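Local coordinates for beta-galactosidase (Marinomonas sp. ef1, PDB 6Y2K), which hydrolyses terminal non-reducing beta-D-galactose residues from beta-galactosides, as a cold-active yet thermally stable hexameric enzyme of glycoside hydrolase family 42, at residues V32-F37 with V68-P73; S102-T107 with N141-H146; A135-D140 with A235-V240; D147-Y152 with G245-F250; D265-G270 with V320-H325. All coordinates share one frame; numbering follows the deposited sequence.

Interaction 1. Residues V32-F37 with V68-P73; sequences VRVGEF and VILGTP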
# COMPACT_ATOMS: atom_id res chain seq x y z
N VAL A 32 14.75 -37.18 36.63
CA VAL A 32 15.53 -35.97 36.89
C VAL A 32 16.91 -36.11 36.26
O VAL A 32 17.61 -37.10 36.52
CB VAL A 32 15.69 -35.72 38.40
CG1 VAL A 32 16.46 -34.42 38.66
CG2 VAL A 32 14.33 -35.69 39.08
N ARG A 33 17.31 -35.13 35.45
CA ARG A 33 18.66 -35.13 34.86
C ARG A 33 19.60 -34.27 35.71
O ARG A 33 19.24 -33.17 36.13
CB ARG A 33 18.64 -34.64 33.41
CG ARG A 33 19.96 -34.87 32.69
CD ARG A 33 20.04 -34.13 31.37
NE ARG A 33 20.00 -32.68 31.55
CZ ARG A 33 19.98 -31.79 30.57
NH1 ARG A 33 20.00 -32.17 29.29
NH2 ARG A 33 19.93 -30.49 30.86
N VAL A 34 20.80 -34.80 35.98
CA VAL A 34 21.86 -34.03 36.65
C VAL A 34 23.25 -34.33 36.07
O VAL A 34 23.45 -35.37 35.44
CB VAL A 34 21.91 -34.32 38.18
CG1 VAL A 34 20.56 -34.05 38.84
CG2 VAL A 34 22.39 -35.73 38.48
N GLY A 35 24.18 -33.40 36.27
CA GLY A 35 25.62 -33.67 36.16
C GLY A 35 26.40 -33.22 34.92
O GLY A 35 27.64 -33.17 34.98
N GLU A 36 25.72 -32.88 33.83
CA GLU A 36 26.40 -32.64 32.54
C GLU A 36 27.30 -31.39 32.46
O GLU A 36 28.13 -31.29 31.56
CB GLU A 36 25.41 -32.69 31.35
CG GLU A 36 24.61 -31.42 31.03
CD GLU A 36 23.51 -31.07 32.03
OE1 GLU A 36 23.34 -31.75 33.08
OE2 GLU A 36 22.79 -30.08 31.76
N PHE A 37 27.14 -30.43 33.38
CA PHE A 37 28.02 -29.26 33.43
C PHE A 37 28.88 -29.18 34.70
O PHE A 37 29.38 -28.10 35.03
CB PHE A 37 27.21 -27.96 33.28
CG PHE A 37 26.43 -27.86 31.99
CD1 PHE A 37 27.06 -28.00 30.76
CD2 PHE A 37 25.07 -27.56 32.00
CE1 PHE A 37 26.35 -27.89 29.57
CE2 PHE A 37 24.36 -27.43 30.82
CZ PHE A 37 25.00 -27.59 29.60
N VAL A 68 17.02 -41.25 37.92
CA VAL A 68 18.00 -40.24 37.51
C VAL A 68 18.60 -40.53 36.14
O VAL A 68 18.95 -41.67 35.83
CB VAL A 68 19.11 -40.06 38.57
CG1 VAL A 68 20.19 -39.09 38.07
CG2 VAL A 68 18.49 -39.54 39.87
N ILE A 69 18.71 -39.47 35.32
CA ILE A 69 19.46 -39.49 34.08
C ILE A 69 20.76 -38.76 34.38
O ILE A 69 20.74 -37.56 34.63
CB ILE A 69 18.71 -38.75 32.94
CG1 ILE A 69 17.32 -39.34 32.68
CG2 ILE A 69 19.54 -38.76 31.65
CD1 ILE A 69 16.34 -38.38 32.04
N LEU A 70 21.88 -39.48 34.35
CA LEU A 70 23.17 -38.91 34.74
C LEU A 70 23.91 -38.44 33.49
O LEU A 70 24.12 -39.22 32.56
CB LEU A 70 24.03 -39.96 35.47
CG LEU A 70 24.73 -39.61 36.78
CD1 LEU A 70 25.85 -40.61 37.05
CD2 LEU A 70 25.24 -38.18 36.87
N GLY A 71 24.29 -37.17 33.44
CA GLY A 71 25.03 -36.64 32.29
C GLY A 71 26.54 -36.70 32.46
O GLY A 71 27.04 -36.27 33.49
N THR A 72 27.27 -37.21 31.46
CA THR A 72 28.72 -37.09 31.46
C THR A 72 29.05 -35.61 31.21
O THR A 72 28.36 -34.96 30.41
CB THR A 72 29.45 -38.00 30.42
OG1 THR A 72 29.15 -37.60 29.07
CG2 THR A 72 29.08 -39.45 30.63
N PRO A 73 30.07 -35.07 31.89
CA PRO A 73 30.31 -33.63 31.92
C PRO A 73 31.24 -33.09 30.82
O PRO A 73 31.83 -32.01 30.98
CB PRO A 73 30.94 -33.45 33.30
CG PRO A 73 31.78 -34.67 33.44
CD PRO A 73 30.94 -35.77 32.86
O HOH W 1 28.39 -32.48 29.14
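Strands 29-34 and 67-71 are the second and third of eight parallel TIM-barrel strands, paired here V32 with V68, R33 with I69 and V34 with L70. R33 and I69 rise on the face turned to the barrel interior and cross obliquely, CG of R33 lying 4.0 Å from CG2 of I69. R33 CG is anti to its backbone N (chi1 -169°); a bend at chi3 carries the guanidinium away from I69 to a salt bridge with E314. E36 CD sits 3.6 Å above one face of that guanidinium; E36 OE2 pairs with R33 NH2 by charge alone, well out of its plane, and takes a hydrogen bond from Y8. On the other face, V34 CG2 takes the crowded position between backbone N and carbonyl carbon; it meets V68 CG1 at 4.0 Å, the two crossing at about a right angle, and L70 CD2 at 4.1 Å. Helix 111-128 covers L70. Three backbone bonds join the strands, the straightest from G71 N to V34 O (2.8 Å, 170°). A CB on G71 would collide with that of E36. Past the strands a water takes over, donating to E36 O at 2.7 Å and to T72 O at 2.8 Å.

Interaction 2. Residues S102-T107 with N141-H146; sequences SRRHYT and NEYGCH. With GOL (glycerol), chain D.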
# COMPACT_ATOMS: atom_id res chain seq x y z
N SER A 102 32.71 -19.97 27.66
CA SER A 102 31.31 -20.31 27.41
C SER A 102 31.19 -21.84 27.57
O SER A 102 31.47 -22.36 28.66
CB SER A 102 30.85 -19.77 26.04
OG SER A 102 31.53 -20.38 24.94
N ARG A 103 30.78 -22.55 26.52
CA ARG A 103 30.71 -24.01 26.55
C ARG A 103 31.06 -24.59 25.19
O ARG A 103 31.16 -23.85 24.21
CB ARG A 103 29.31 -24.49 27.00
CG ARG A 103 28.14 -24.00 26.14
CD ARG A 103 26.83 -24.64 26.57
NE ARG A 103 25.68 -24.11 25.84
CZ ARG A 103 24.40 -24.34 26.14
NH1 ARG A 103 24.04 -25.09 27.19
NH2 ARG A 103 23.45 -23.79 25.39
N ARG A 104 31.25 -25.92 25.15
CA ARG A 104 31.54 -26.67 23.93
C ARG A 104 32.88 -26.30 23.26
O ARG A 104 33.04 -26.40 22.04
CB ARG A 104 30.36 -26.59 22.93
CG ARG A 104 29.06 -27.20 23.44
CD ARG A 104 28.22 -27.77 22.29
NE ARG A 104 29.07 -28.69 21.56
CZ ARG A 104 29.36 -29.92 21.96
NH1 ARG A 104 28.80 -30.45 23.05
NH2 ARG A 104 30.21 -30.65 21.26
N HIS A 105 33.85 -25.95 24.09
CA HIS A 105 35.21 -25.54 23.66
C HIS A 105 36.13 -26.74 23.43
O HIS A 105 37.10 -26.96 24.15
CB HIS A 105 35.83 -24.53 24.65
CG HIS A 105 35.48 -24.81 26.08
ND1 HIS A 105 34.37 -24.26 26.68
CD2 HIS A 105 36.05 -25.62 27.00
CE1 HIS A 105 34.29 -24.69 27.92
NE2 HIS A 105 35.30 -25.52 28.15
N TYR A 106 35.81 -27.52 22.40
CA TYR A 106 36.69 -28.56 21.90
C TYR A 106 36.31 -28.92 20.47
O TYR A 106 35.16 -28.73 20.06
CB TYR A 106 36.63 -29.82 22.78
CG TYR A 106 35.29 -30.55 22.83
CD1 TYR A 106 34.96 -31.52 21.88
CD2 TYR A 106 34.37 -30.28 23.84
CE1 TYR A 106 33.75 -32.20 21.93
CE2 TYR A 106 33.14 -30.94 23.89
CZ TYR A 106 32.84 -31.91 22.94
OH TYR A 106 31.63 -32.57 23.00
N THR A 107 37.28 -29.44 19.73
CA THR A 107 36.98 -30.11 18.47
C THR A 107 36.86 -31.61 18.73
O THR A 107 37.67 -32.18 19.47
CB THR A 107 37.97 -29.85 17.32
OG1 THR A 107 37.75 -30.82 16.28
CG2 THR A 107 39.44 -29.91 17.78
N ASN A 141 26.44 -33.08 26.01
CA ASN A 141 25.27 -32.20 26.01
C ASN A 141 25.20 -31.44 24.69
O ASN A 141 26.05 -30.58 24.43
CB ASN A 141 25.31 -31.19 27.17
CG ASN A 141 24.01 -30.41 27.30
OD1 ASN A 141 23.00 -30.94 27.81
ND2 ASN A 141 24.01 -29.17 26.82
N GLU A 142 24.22 -31.77 23.86
CA GLU A 142 23.94 -31.05 22.61
C GLU A 142 25.17 -30.96 21.71
O GLU A 142 25.68 -29.87 21.44
CB GLU A 142 23.35 -29.66 22.89
CG GLU A 142 21.95 -29.66 23.51
CD GLU A 142 21.30 -28.27 23.51
OE1 GLU A 142 22.04 -27.27 23.68
OE2 GLU A 142 20.06 -28.17 23.35
N TYR A 143 25.63 -32.12 21.26
CA TYR A 143 26.68 -32.21 20.26
C TYR A 143 26.35 -31.25 19.14
O TYR A 143 25.22 -31.25 18.65
CB TYR A 143 26.75 -33.62 19.63
CG TYR A 143 27.23 -34.76 20.52
CD1 TYR A 143 28.30 -34.60 21.39
CD2 TYR A 143 26.64 -36.01 20.42
CE1 TYR A 143 28.75 -35.66 22.17
CE2 TYR A 143 27.08 -37.08 21.21
CZ TYR A 143 28.14 -36.90 22.07
OH TYR A 143 28.57 -37.96 22.85
N GLY A 144 27.33 -30.44 18.74
CA GLY A 144 27.18 -29.55 17.59
C GLY A 144 26.63 -28.17 17.91
O GLY A 144 26.77 -27.27 17.07
N CYS A 145 26.05 -27.96 19.10
CA CYS A 145 25.44 -26.66 19.42
C CYS A 145 26.47 -25.55 19.22
O CYS A 145 27.67 -25.75 19.47
CB CYS A 145 24.89 -26.60 20.85
SG CYS A 145 23.72 -25.24 21.12
N HIS A 146 25.99 -24.40 18.75
CA HIS A 146 26.85 -23.26 18.42
C HIS A 146 27.79 -23.57 17.23
O HIS A 146 28.89 -23.01 17.14
CB HIS A 146 27.66 -22.77 19.64
CG HIS A 146 26.90 -22.85 20.93
ND1 HIS A 146 25.79 -22.08 21.19
CD2 HIS A 146 27.10 -23.61 22.04
CE1 HIS A 146 25.33 -22.36 22.39
NE2 HIS A 146 26.11 -23.29 22.93
C1 GOL D . 18.51 -23.67 27.02
O1 GOL D . 17.35 -23.16 26.31
C2 GOL D . 19.79 -23.80 26.18
O2 GOL D . 20.88 -24.14 27.08
C3 GOL D . 19.62 -24.85 25.06
O3 GOL D . 20.66 -24.81 24.05
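The R104 guanidinium has the 141-146 backbone over one face, with E142 O, G144 N and Y143 CA all on that side, while N141 O and C145 O lie at its edge. Its NH1 makes a weak bond to N141 O (3.1 Å, 128°) and a salt bridge to D140, and its NE is tied to T148, so the group is held flat against the type II turn E142-C145. The neighbouring R103 reaches out with an extended chain and works through its edge. NE points at NE2 of H146, 3.1 Å away and nearly in the imidazole plane; NE2 is therefore the acceptor, which suggests that this nitrogen carries no proton. C145 SG lies 3.5 Å above the centre of the H146 ring. At another part of its edge, R103 NH2 bonds to O2 of a glycerol at 3.1 Å, and the glycerol O3 donates to E142 OE1 at 2.8 Å. R103 NH2 and E142 OE1 themselves are 4.1 Å apart, close enough only for charge attraction. An alanine in place of R103 would remove the guanidinium and would probably leave H146 less well fixed and this side of the pocket less polar. W183 of a neighbouring subunit packs on R103. The glycerol, probably from the crystallisation liquor, also bonds to W322, E362 and H365, consistent with a sugar-binding pocket at the C-terminal mouth of the TIM barrel.

Interaction 3. Residues A135-D140 with A235-V240; sequences ASWQTD and AGRDLV
Two donors grip D238 O: the hydroxyl of S136 at 2.8 Å and the backbone W137 N at 2.9 Å. W137 N arrives in the carbonyl plane, whereas S136 OG, anti to its backbone N (chi1 170°), comes in from above it, so the two use different directions. The setting is the parallel pairing of strands 134-138 and 238-244, fourth and fifth in the TIM barrel. Further backbone bonds continue the ladder: D238 N to A135 O, V240 N to W137 O and T139 N to V240 O. S136, Q138, D238 and V240 share the inner face, where V240 CG1 lies 3.7 Å from S136 OG. An alanine in place of S136 would leave D238 O with just the backbone donor of these two, and would probably loosen the packing against V240. On the outer face W137 and L239 run side by side, W137 CB touching L239 CD2 at 3.9 Å, with helix 205-233 covering both. R237 CB meets the indole edge at W137 CD1 (3.9 Å); beyond its bend at chi2 the guanidinium is fixed in its own plane by A235 O, and NE bonds to V134 O. D238 forms a salt bridge with R309. Q138 splits its amide: OE1 accepts from R33, while NE2 donates to D140 O at 2.9 Å, the oxygen lying close to the Q138 amide plane.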
# COMPACT_ATOMS: atom_id res chain seq x y z
N ALA A 135 19.01 -44.51 36.21
CA ALA A 135 18.24 -45.26 35.22
C ALA A 135 18.77 -45.11 33.80
O ALA A 135 18.50 -45.95 32.94
CB ALA A 135 16.78 -44.83 35.28
N SER A 136 19.55 -44.05 33.57
CA SER A 136 19.93 -43.64 32.23
C SER A 136 21.17 -42.75 32.26
O SER A 136 21.44 -42.11 33.28
CB SER A 136 18.76 -42.87 31.62
OG SER A 136 19.11 -42.24 30.40
N TRP A 137 21.90 -42.70 31.15
CA TRP A 137 23.01 -41.75 30.99
C TRP A 137 22.81 -40.90 29.75
O TRP A 137 22.49 -41.44 28.69
CB TRP A 137 24.35 -42.48 30.84
CG TRP A 137 24.84 -43.22 32.04
CD1 TRP A 137 24.45 -44.46 32.45
CD2 TRP A 137 25.84 -42.79 32.97
NE1 TRP A 137 25.13 -44.82 33.58
CE2 TRP A 137 26.00 -43.81 33.92
CE3 TRP A 137 26.62 -41.63 33.08
CZ2 TRP A 137 26.91 -43.72 34.98
CZ3 TRP A 137 27.53 -41.54 34.13
CH2 TRP A 137 27.67 -42.57 35.07
N GLN A 138 23.03 -39.59 29.88
CA GLN A 138 23.16 -38.68 28.73
C GLN A 138 24.64 -38.47 28.45
O GLN A 138 25.37 -38.02 29.33
CB GLN A 138 22.50 -37.32 29.01
CG GLN A 138 22.67 -36.31 27.87
CD GLN A 138 22.08 -34.96 28.19
OE1 GLN A 138 20.87 -34.80 28.21
NE2 GLN A 138 22.94 -33.97 28.43
N THR A 139 25.08 -38.78 27.23
CA THR A 139 26.46 -38.49 26.82
C THR A 139 26.60 -37.00 26.49
O THR A 139 25.85 -36.48 25.68
CB THR A 139 26.88 -39.31 25.60
OG1 THR A 139 25.91 -39.17 24.56
CG2 THR A 139 27.02 -40.78 25.98
N ASP A 140 27.53 -36.32 27.14
CA ASP A 140 27.89 -34.94 26.78
C ASP A 140 26.61 -34.05 26.91
O ASP A 140 25.81 -34.24 27.85
CB ASP A 140 28.53 -34.97 25.37
CG ASP A 140 29.38 -33.73 25.04
OD1 ASP A 140 28.79 -32.75 24.51
OD2 ASP A 140 30.62 -33.78 25.22
N ALA A 235 25.47 -51.61 32.59
CA ALA A 235 24.52 -52.50 31.92
C ALA A 235 23.09 -52.26 32.40
O ALA A 235 22.85 -52.02 33.59
CB ALA A 235 24.90 -53.96 32.15
N GLY A 236 22.15 -52.28 31.46
CA GLY A 236 20.74 -52.06 31.76
C GLY A 236 20.26 -50.62 31.74
O GLY A 236 19.05 -50.39 31.73
N ARG A 237 21.19 -49.65 31.75
CA ARG A 237 20.82 -48.23 31.73
C ARG A 237 20.59 -47.74 30.29
O ARG A 237 21.34 -48.11 29.39
CB ARG A 237 21.90 -47.37 32.40
CG ARG A 237 21.81 -47.30 33.91
CD ARG A 237 21.99 -48.65 34.60
NE ARG A 237 21.89 -48.51 36.05
CZ ARG A 237 22.05 -49.51 36.93
NH1 ARG A 237 21.93 -49.26 38.23
NH2 ARG A 237 22.34 -50.74 36.52
N ASP A 238 19.55 -46.93 30.08
CA ASP A 238 19.28 -46.34 28.76
C ASP A 238 20.32 -45.28 28.44
O ASP A 238 20.49 -44.34 29.21
CB ASP A 238 17.90 -45.69 28.72
CG ASP A 238 16.76 -46.69 28.74
OD1 ASP A 238 16.88 -47.77 28.13
OD2 ASP A 238 15.71 -46.36 29.32
N LEU A 239 21.02 -45.44 27.33
CA LEU A 239 21.98 -44.44 26.87
C LEU A 239 21.29 -43.54 25.85
O LEU A 239 20.66 -44.03 24.91
CB LEU A 239 23.22 -45.12 26.27
CG LEU A 239 23.86 -46.19 27.17
CD1 LEU A 239 25.12 -46.74 26.52
CD2 LEU A 239 24.18 -45.64 28.55
N VAL A 240 21.40 -42.24 26.07
CA VAL A 240 20.66 -41.23 25.32
C VAL A 240 21.56 -40.04 25.03
O VAL A 240 22.53 -39.80 25.76
CB VAL A 240 19.38 -40.80 26.11
CG1 VAL A 240 19.72 -40.16 27.45
CG2 VAL A 240 18.48 -39.88 25.30
O HOH W 2 17.12 -48.26 33.26

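Interaction 4. Residues D147-Y152 with G245-F250; sequences DTVLSY and GFFTAF
V149 carries this contact. CB already lies 3.9 Å from CB of A249. From there CG1, anti to the backbone N (chi1 176°), runs up to the carbonyl of A249 and touches A249 O at 3.4 Å; that oxygen has its hydrogen bond elsewhere, from Q212 NE2. The other branch, CG2, is beside the backbone N and is the busiest atom of the contact: it reaches A249 CB at 3.8 Å, F250 CD1 at 3.9 Å and F247 CZ at 4.1 Å. Both phenyl rings are met at their edges, and F250 CD1 itself lies in plane at the edge of F247, so the methyl fits where three hydrophobic groups converge. D147 crosses F247 obliquely and brings OD1 to the ring edge, 4.1 Å from F247 CE1, with the carboxylate and ring planes only 13° apart. Behind V149 stands C215 of helix 205-233, and F250 stacks on H252. The nearest atoms of the F247 side chain and a bound glycerol are about 5 Å apart. These apolar touches join the loops that follow the fourth and fifth strands, on the C-terminal rim of the TIM barrel, where GH42 enzymes have their active site.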
# COMPACT_ATOMS: atom_id res chain seq x y z
N ASP A 147 27.34 -24.46 16.34
CA ASP A 147 28.08 -24.84 15.13
C ASP A 147 29.48 -25.37 15.45
O ASP A 147 30.50 -24.88 14.94
CB ASP A 147 28.12 -23.66 14.14
CG ASP A 147 26.75 -23.06 13.89
OD1 ASP A 147 25.80 -23.82 13.60
OD2 ASP A 147 26.61 -21.83 14.01
N THR A 148 29.51 -26.41 16.28
CA THR A 148 30.76 -26.99 16.77
C THR A 148 31.13 -28.34 16.13
O THR A 148 32.12 -28.96 16.54
CB THR A 148 30.76 -27.08 18.33
OG1 THR A 148 29.54 -27.67 18.81
CG2 THR A 148 30.91 -25.68 18.93
N VAL A 149 30.38 -28.78 15.12
CA VAL A 149 30.75 -29.99 14.37
C VAL A 149 31.94 -29.68 13.45
O VAL A 149 32.98 -30.33 13.55
CB VAL A 149 29.57 -30.55 13.55
CG1 VAL A 149 30.00 -31.75 12.71
CG2 VAL A 149 28.42 -30.94 14.48
N LEU A 150 31.79 -28.70 12.57
CA LEU A 150 32.88 -28.28 11.68
C LEU A 150 33.88 -27.44 12.47
O LEU A 150 33.50 -26.49 13.16
CB LEU A 150 32.35 -27.49 10.48
CG LEU A 150 31.36 -28.19 9.54
CD1 LEU A 150 31.03 -27.28 8.37
CD2 LEU A 150 31.90 -29.52 9.04
N SER A 151 35.15 -27.83 12.40
CA SER A 151 36.25 -27.11 13.03
C SER A 151 37.43 -27.16 12.08
O SER A 151 37.55 -28.08 11.28
CB SER A 151 36.61 -27.74 14.39
OG SER A 151 37.86 -27.26 14.87
N TYR A 152 38.28 -26.14 12.16
CA TYR A 152 39.29 -25.89 11.14
C TYR A 152 40.68 -25.72 11.76
O TYR A 152 41.46 -24.86 11.35
CB TYR A 152 38.88 -24.67 10.32
CG TYR A 152 37.52 -24.85 9.66
CD1 TYR A 152 37.41 -25.44 8.40
CD2 TYR A 152 36.35 -24.45 10.29
CE1 TYR A 152 36.17 -25.61 7.79
CE2 TYR A 152 35.11 -24.62 9.69
CZ TYR A 152 35.03 -25.21 8.43
OH TYR A 152 33.81 -25.39 7.82
N GLY A 245 16.54 -28.77 17.79
CA GLY A 245 15.71 -28.31 16.68
C GLY A 245 16.57 -27.60 15.65
O GLY A 245 17.48 -26.85 16.01
N PHE A 246 16.33 -27.85 14.37
CA PHE A 246 16.84 -27.01 13.28
C PHE A 246 18.36 -27.09 13.24
O PHE A 246 19.05 -26.06 13.19
CB PHE A 246 16.31 -25.57 13.42
CG PHE A 246 14.82 -25.52 13.60
CD1 PHE A 246 13.97 -25.58 12.50
CD2 PHE A 246 14.26 -25.49 14.88
CE1 PHE A 246 12.60 -25.57 12.66
CE2 PHE A 246 12.89 -25.51 15.05
CZ PHE A 246 12.05 -25.54 13.94
N PHE A 247 18.86 -28.32 13.28
CA PHE A 247 20.30 -28.58 13.35
C PHE A 247 20.66 -29.85 12.58
O PHE A 247 20.18 -30.94 12.90
CB PHE A 247 20.79 -28.70 14.80
CG PHE A 247 22.28 -28.65 14.90
CD1 PHE A 247 22.94 -27.43 14.91
CD2 PHE A 247 23.03 -29.82 14.88
CE1 PHE A 247 24.33 -27.38 14.94
CE2 PHE A 247 24.41 -29.79 14.92
CZ PHE A 247 25.06 -28.56 14.94
N THR A 248 21.52 -29.70 11.57
CA THR A 248 21.76 -30.77 10.61
C THR A 248 23.23 -31.11 10.35
O THR A 248 23.53 -31.88 9.44
CB THR A 248 21.10 -30.40 9.28
OG1 THR A 248 21.58 -29.12 8.86
CG2 THR A 248 19.61 -30.34 9.44
N ALA A 249 24.15 -30.57 11.16
CA ALA A 249 25.58 -30.63 10.84
C ALA A 249 26.26 -31.99 11.06
O ALA A 249 27.35 -32.19 10.55
CB ALA A 249 26.34 -29.55 11.61
N PHE A 250 25.64 -32.90 11.82
CA PHE A 250 26.09 -34.30 11.88
C PHE A 250 24.93 -35.26 11.60
O PHE A 250 23.76 -34.88 11.66
CB PHE A 250 26.78 -34.63 13.21
CG PHE A 250 25.86 -34.66 14.40
CD1 PHE A 250 25.62 -33.51 15.14
CD2 PHE A 250 25.27 -35.85 14.81
CE1 PHE A 250 24.79 -33.54 16.24
CE2 PHE A 250 24.43 -35.88 15.92
CZ PHE A 250 24.19 -34.73 16.64

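Interaction 5. Residues D265-G270 with V320-H325; sequences DSYPLG and VNWAPH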
# COMPACT_ATOMS: atom_id res chain seq x y z
N ASP A 265 15.60 -31.25 22.38
CA ASP A 265 15.44 -30.05 23.18
C ASP A 265 14.57 -29.06 22.41
O ASP A 265 15.02 -28.49 21.41
CB ASP A 265 16.82 -29.47 23.50
CG ASP A 265 17.70 -30.44 24.30
OD1 ASP A 265 17.16 -31.39 24.89
OD2 ASP A 265 18.94 -30.26 24.36
N SER A 266 13.34 -28.88 22.88
CA SER A 266 12.29 -28.15 22.17
C SER A 266 12.01 -26.80 22.82
O SER A 266 11.53 -26.72 23.96
CB SER A 266 10.99 -28.95 22.14
OG SER A 266 9.98 -28.23 21.42
N TYR A 267 12.29 -25.74 22.06
CA TYR A 267 12.05 -24.39 22.50
C TYR A 267 11.28 -23.66 21.40
O TYR A 267 11.86 -22.85 20.67
CB TYR A 267 13.38 -23.71 22.82
CG TYR A 267 14.13 -24.37 23.95
CD1 TYR A 267 13.80 -24.11 25.28
CD2 TYR A 267 15.18 -25.26 23.70
CE1 TYR A 267 14.48 -24.70 26.32
CE2 TYR A 267 15.87 -25.86 24.73
CZ TYR A 267 15.52 -25.58 26.04
OH TYR A 267 16.21 -26.15 27.08
N PRO A 268 9.97 -23.93 21.29
CA PRO A 268 9.16 -23.45 20.16
C PRO A 268 9.16 -21.93 19.94
O PRO A 268 9.10 -21.50 18.80
CB PRO A 268 7.75 -23.94 20.51
CG PRO A 268 7.98 -25.11 21.39
CD PRO A 268 9.12 -24.68 22.25
N LEU A 269 9.23 -21.15 21.02
CA LEU A 269 9.21 -19.68 20.89
C LEU A 269 10.55 -19.13 20.43
O LEU A 269 10.59 -18.16 19.70
CB LEU A 269 8.80 -18.99 22.18
CG LEU A 269 7.58 -19.54 22.92
CD1 LEU A 269 7.16 -18.56 24.01
CD2 LEU A 269 6.42 -19.84 21.99
N GLY A 270 11.64 -19.76 20.87
CA GLY A 270 12.97 -19.39 20.44
C GLY A 270 13.20 -19.71 18.98
O GLY A 270 13.69 -18.86 18.25
N VAL A 320 12.76 -17.91 27.34
CA VAL A 320 14.18 -18.27 27.30
C VAL A 320 15.06 -17.00 27.14
O VAL A 320 14.53 -15.89 27.10
CB VAL A 320 14.48 -19.34 26.21
CG1 VAL A 320 13.62 -20.59 26.44
CG2 VAL A 320 14.28 -18.80 24.80
N ASN A 321 16.38 -17.17 27.06
CA ASN A 321 17.34 -16.06 27.03
C ASN A 321 17.99 -15.81 25.67
O ASN A 321 18.52 -14.72 25.45
CB ASN A 321 18.49 -16.33 28.01
CG ASN A 321 19.25 -17.60 27.66
OD1 ASN A 321 18.70 -18.69 27.82
ND2 ASN A 321 20.48 -17.47 27.15
N TRP A 322 17.98 -16.81 24.79
CA TRP A 322 18.96 -16.88 23.69
C TRP A 322 18.48 -16.42 22.32
O TRP A 322 19.31 -16.18 21.44
CB TRP A 322 19.60 -18.27 23.60
CG TRP A 322 18.65 -19.44 23.61
CD1 TRP A 322 18.37 -20.26 24.66
CD2 TRP A 322 17.88 -19.93 22.50
NE1 TRP A 322 17.46 -21.21 24.29
CE2 TRP A 322 17.15 -21.04 22.97
CE3 TRP A 322 17.73 -19.53 21.17
CZ2 TRP A 322 16.28 -21.75 22.15
CZ3 TRP A 322 16.87 -20.26 20.35
CH2 TRP A 322 16.15 -21.35 20.84
N ALA A 323 17.17 -16.28 22.11
CA ALA A 323 16.66 -15.80 20.82
C ALA A 323 16.73 -14.27 20.79
O ALA A 323 16.83 -13.64 21.85
CB ALA A 323 15.26 -16.29 20.60
N PRO A 324 16.68 -13.66 19.59
CA PRO A 324 16.66 -12.18 19.55
C PRO A 324 15.52 -11.58 20.38
O PRO A 324 15.72 -10.58 21.08
CB PRO A 324 16.50 -11.87 18.05
CG PRO A 324 17.08 -13.06 17.35
CD PRO A 324 16.82 -14.24 18.24
N HIS A 325 14.35 -12.21 20.34
CA HIS A 325 13.22 -11.80 21.18
C HIS A 325 12.70 -13.02 21.91
O HIS A 325 12.69 -14.13 21.35
CB HIS A 325 12.13 -11.13 20.34
CG HIS A 325 12.68 -10.22 19.29
ND1 HIS A 325 12.86 -10.61 17.99
CD2 HIS A 325 13.14 -8.94 19.37
CE1 HIS A 325 13.40 -9.62 17.29
NE2 HIS A 325 13.58 -8.59 18.11
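The indole of W322 drives its edge at the face of Y267, a T-shaped pair in which the centroids of the Y267 ring and the W322 five-membered ring are 5.7 Å apart and the planes at 89°. The closest touch is at the base of the tyrosine, W322 CZ2 to Y267 CB at 3.6 Å. V320 touches both rings: CG1 reaches Y267 CD1 at 3.7 Å, and CG2 lies 4.0 Å above one face of the indole, toward its rim. The far end of the indole, CH2, rests on G270 CA at 3.8 Å; a CB there would run into the ring. A323 CB closes the group on G270 O, again at 3.8 Å. W322 CG stands in the crowded position between backbone N and carbonyl carbon (chi1 49°), which swings the indole over helix 268-274. One shell out, polar ties fix these pieces: Y267 OH is hydrogen-bonded to E314, and V320 O accepts from Q429 of a neighbouring subunit. Y267 occupies the N-cap position of helix 268-274, directly after barrel strand 261-266. The loop that follows strand 310-315 thus folds over the start of that helix, while P268 and L269 pack against W337 of helix 333-343.

From the N terminus, interaction 1 closes the loop from the second barrel strand to the third and ends before the others begin. Interaction 2 then joins the loop ahead of helix 111-128 to the one after strand 134-138. Interaction 3 crosses it, since 135-140 precedes 141-146 but pairs with 235-240, and D140 meets Y106 there. Interaction 4 crosses interaction 3 in turn, but follows interaction 2 in series; F247 touches G144 between them. Interaction 5 comes last, closing the loop from strand 261-266 across strand 310-315; the carboxylates of D265 and E142, like charges, lie close. Interactions 1 and 3 tie barrel strands, sharing the 67-71 and 134-138 border; interactions 2 and 4 join loops around the mouth, and interaction 5 sets a loop against the start of helix 268-274.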